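Long-range contact in putative chemotaxis protein (Desulfovibrio vulgaris str. Hildenborough, PDB 3H4Y), which is a putative chemotaxis protein of the CheX family and, like its relatives, probably acts as a phosphatase on the phosphorylated response regulator CheY: residues A[6-14]-A[105-113]. Sequence-based numbering, arbitrary orientation. Where two conformers were deposited one is given.
Sequences GIEVAKPFI and AGLAEMGMV
Pro12 bears on the end of helix 84-109 over Gly106, where its CB lies 4.1 Å from the glycine CA; with no side chain in between, the two backbones come to 5.2 Å between the CA atoms of Pro12 and Gly106. The proline CG is shared by two residues, with CD2 of Leu107 at 3.9 Å and the selenium, SE, of selenomethionine Met110 at 3.8 Å, and both side chains cross that of Pro12 at about a right angle. Met110 is bent at its last torsion (chi3 69°), which brings CE back over the Glu8 backbone, 3.8 Å from Glu8 O. Leu107 divides its methyls: CD2 goes to Pro12 and Val9, while CD1 meets CE2 of Phe13 at 3.9 Å, oblique to the ring. Val9 CG1, beside its own backbone N (chi1 -65°), also receives CE of selenomethionine Met112 at 3.7 Å.

A Schellman motif at Gly111, with Gly111 N bonded to Ala108 O and Met112 N to Leu107 O, ends the helix and turns the chain so that Met112 returns to Val9. On the other segment, Lys11 NZ forms a salt bridge with Glu8, reaching the syn lone pairs of both carboxylate oxygens. Helix segments 10-14 and 105-109 run nearly antiparallel (152°), and Val9 and Leu107 both touch Phe153 of strand 147-155. Cohesion between the segments is therefore apolar, carried mainly by Pro12, Val9, Leu107 and the two selenomethionines.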
loop_
_atom_site.group_PDB
_atom_site.type_symbol
_atom_site.label_atom_id
_atom_site.label_comp_id
_atom_site.label_asym_id
_atom_site.label_seq_id
_atom_site.Cartn_x
_atom_site.Cartn_y
_atom_site.Cartn_z
ATOM N N GLY A 6 -0.248 -5.609 26.560
ATOM C CA GLY A 6 0.544 -6.828 26.359
ATOM C C GLY A 6 1.191 -6.999 24.993
ATOM O O GLY A 6 1.689 -8.085 24.686
ATOM N N ILE A 7 1.183 -5.944 24.170
ATOM C CA ILE A 7 1.710 -6.022 22.811
ATOM C C ILE A 7 3.010 -5.238 22.768
ATOM O O ILE A 7 3.013 -4.018 22.568
ATOM C CB ILE A 7 0.695 -5.468 21.798
ATOM C CG1 ILE A 7 -0.619 -6.243 21.904
ATOM C CG2 ILE A 7 1.236 -5.560 20.364
ATOM C CD1 ILE A 7 -1.766 -5.533 21.246
ATOM N N GLU A 8 4.111 -5.952 23.001
ATOM C CA GLU A 8 5.452 -5.344 23.038
ATOM C C GLU A 8 5.861 -4.620 21.757
ATOM O O GLU A 8 6.506 -3.566 21.847
ATOM C CB GLU A 8 6.528 -6.372 23.376
ATOM C CG GLU A 8 6.589 -6.711 24.853
ATOM C CD GLU A 8 6.925 -5.490 25.685
ATOM O OE1 GLU A 8 8.035 -4.937 25.503
ATOM O OE2 GLU A 8 6.071 -5.082 26.507
ATOM N N VAL A 9 5.500 -5.155 20.593
ATOM C CA VAL A 9 5.809 -4.459 19.345
ATOM C C VAL A 9 5.081 -3.106 19.188
ATOM O O VAL A 9 5.437 -2.321 18.321
ATOM C CB VAL A 9 5.581 -5.310 18.087
ATOM C CG1 VAL A 9 6.543 -6.487 18.079
ATOM C CG2 VAL A 9 4.111 -5.763 17.950
ATOM N N ALA A 10 4.081 -2.820 20.017
ATOM C CA ALA A 10 3.416 -1.527 19.938
ATOM C C ALA A 10 4.351 -0.405 20.393
ATOM O O ALA A 10 4.208 0.725 19.971
ATOM C CB ALA A 10 2.140 -1.518 20.767
ATOM N N LYS A 11 5.295 -0.719 21.283
ATOM C CA LYS A 11 6.181 0.305 21.838
ATOM C C LYS A 11 6.942 1.147 20.822
ATOM O O LYS A 11 6.842 2.379 20.865
ATOM C CB LYS A 11 7.123 -0.267 22.922
ATOM C CG LYS A 11 6.366 -0.744 24.165
ATOM C CD LYS A 11 7.323 -1.245 25.251
ATOM C CE LYS A 11 6.564 -1.777 26.470
ATOM N NZ LYS A 11 7.473 -2.498 27.425
ATOM N N PRO A 12 7.680 0.505 19.890
ATOM C CA PRO A 12 8.399 1.305 18.881
ATOM C C PRO A 12 7.450 2.130 17.980
ATOM O O PRO A 12 7.815 3.216 17.504
ATOM C CB PRO A 12 9.224 0.254 18.116
ATOM C CG PRO A 12 8.598 -1.068 18.440
ATOM C CD PRO A 12 7.964 -0.947 19.759
ATOM N N PHE A 13 6.247 1.620 17.730
ATOM C CA PHE A 13 5.255 2.374 16.943
ATOM C C PHE A 13 4.697 3.575 17.656
ATOM O O PHE A 13 4.500 4.635 17.042
ATOM C CB PHE A 13 4.158 1.432 16.415
ATOM C CG PHE A 13 4.628 0.609 15.261
ATOM C CD1 PHE A 13 4.649 1.149 13.974
ATOM C CD2 PHE A 13 5.146 -0.676 15.454
ATOM C CE1 PHE A 13 5.148 0.427 12.920
ATOM C CE2 PHE A 13 5.640 -1.402 14.385
ATOM C CZ PHE A 13 5.638 -0.829 13.106
ATOM N N ILE A 14 4.422 3.419 18.947
ATOM C CA ILE A 14 3.922 4.559 19.709
ATOM C C ILE A 14 5.019 5.623 19.804
ATOM O O ILE A 14 4.772 6.794 19.551
ATOM C CB ILE A 14 3.424 4.105 21.091
ATOM C CG1 ILE A 14 2.165 3.265 20.934
ATOM C CG2 ILE A 14 3.167 5.337 22.012
ATOM C CD1 ILE A 14 1.794 2.492 22.223
ATOM N N ALA A 105 13.778 1.023 13.282
ATOM C CA ALA A 105 15.004 1.148 14.098
ATOM C C ALA A 105 14.756 0.519 15.455
ATOM O O ALA A 105 15.617 -0.199 15.988
ATOM C CB ALA A 105 15.426 2.624 14.254
ATOM N N GLY A 106 13.606 0.798 16.049
ATOM C CA GLY A 106 13.234 0.211 17.340
ATOM C C GLY A 106 13.032 -1.303 17.289
ATOM O O GLY A 106 13.495 -2.032 18.173
ATOM N N LEU A 107 12.331 -1.775 16.259
ATOM C CA LEU A 107 12.113 -3.221 16.048
ATOM C C LEU A 107 13.459 -3.935 15.902
ATOM O O LEU A 107 13.643 -5.038 16.431
ATOM C CB LEU A 107 11.239 -3.476 14.822
ATOM C CG LEU A 107 9.787 -3.082 15.005
ATOM C CD1 LEU A 107 9.133 -3.000 13.629
ATOM C CD2 LEU A 107 9.020 -4.023 15.925
ATOM N N ALA A 108 14.410 -3.322 15.198
ATOM C CA ALA A 108 15.738 -3.936 14.994
ATOM C C ALA A 108 16.491 -4.080 16.319
ATOM O O ALA A 108 17.183 -5.100 16.534
ATOM C CB ALA A 108 16.559 -3.143 13.969
ATOM N N GLU A 109 16.333 -3.115 17.216
ATOM C CA GLU A 109 16.850 -3.214 18.608
ATOM C C GLU A 109 16.191 -4.352 19.403
ATOM O O GLU A 109 16.820 -4.935 20.301
ATOM C CB GLU A 109 16.700 -1.878 19.336
ATOM C CG GLU A 109 17.607 -0.796 18.737
ATOM C CD GLU A 109 17.264 0.620 19.202
ATOM O OE1 GLU A 109 16.305 0.780 19.996
ATOM O OE2 GLU A 109 17.954 1.575 18.756
HETATM N N MSE A 110 14.948 -4.684 19.053
HETATM C CA MSE A 110 14.220 -5.782 19.673
HETATM C C MSE A 110 14.513 -7.114 18.981
HETATM O O MSE A 110 13.910 -8.117 19.334
HETATM C CB MSE A 110 12.709 -5.497 19.648
HETATM C CG MSE A 110 12.322 -4.371 20.546
HETATM SE SE MSE A 110 10.440 -3.924 20.182
HETATM C CE MSE A 110 9.593 -5.477 20.866
ATOM N N GLY A 111 15.382 -7.115 17.979
ATOM C CA GLY A 111 15.767 -8.332 17.276
ATOM C C GLY A 111 15.055 -8.655 15.975
ATOM O O GLY A 111 15.246 -9.741 15.417
HETATM N N MSE A 112 14.245 -7.729 15.484
HETATM C CA MSE A 112 13.538 -7.928 14.226
HETATM C C MSE A 112 13.938 -6.888 13.210
HETATM O O MSE A 112 13.541 -5.746 13.305
HETATM C CB MSE A 112 12.045 -7.876 14.443
HETATM C CG MSE A 112 11.488 -9.207 14.802
HETATM SE SE MSE A 112 9.608 -9.022 14.721
HETATM C CE MSE A 112 9.372 -8.133 16.408
ATOM N N VAL A 113 14.733 -7.312 12.238
ATOM C CA VAL A 113 15.258 -6.423 11.207
ATOM C C VAL A 113 14.394 -6.461 9.959
ATOM O O VAL A 113 14.214 -7.518 9.345
ATOM C CB VAL A 113 16.654 -6.836 10.811
ATOM C CG1 VAL A 113 17.186 -5.915 9.746
ATOM C CG2 VAL A 113 17.576 -6.817 12.069
#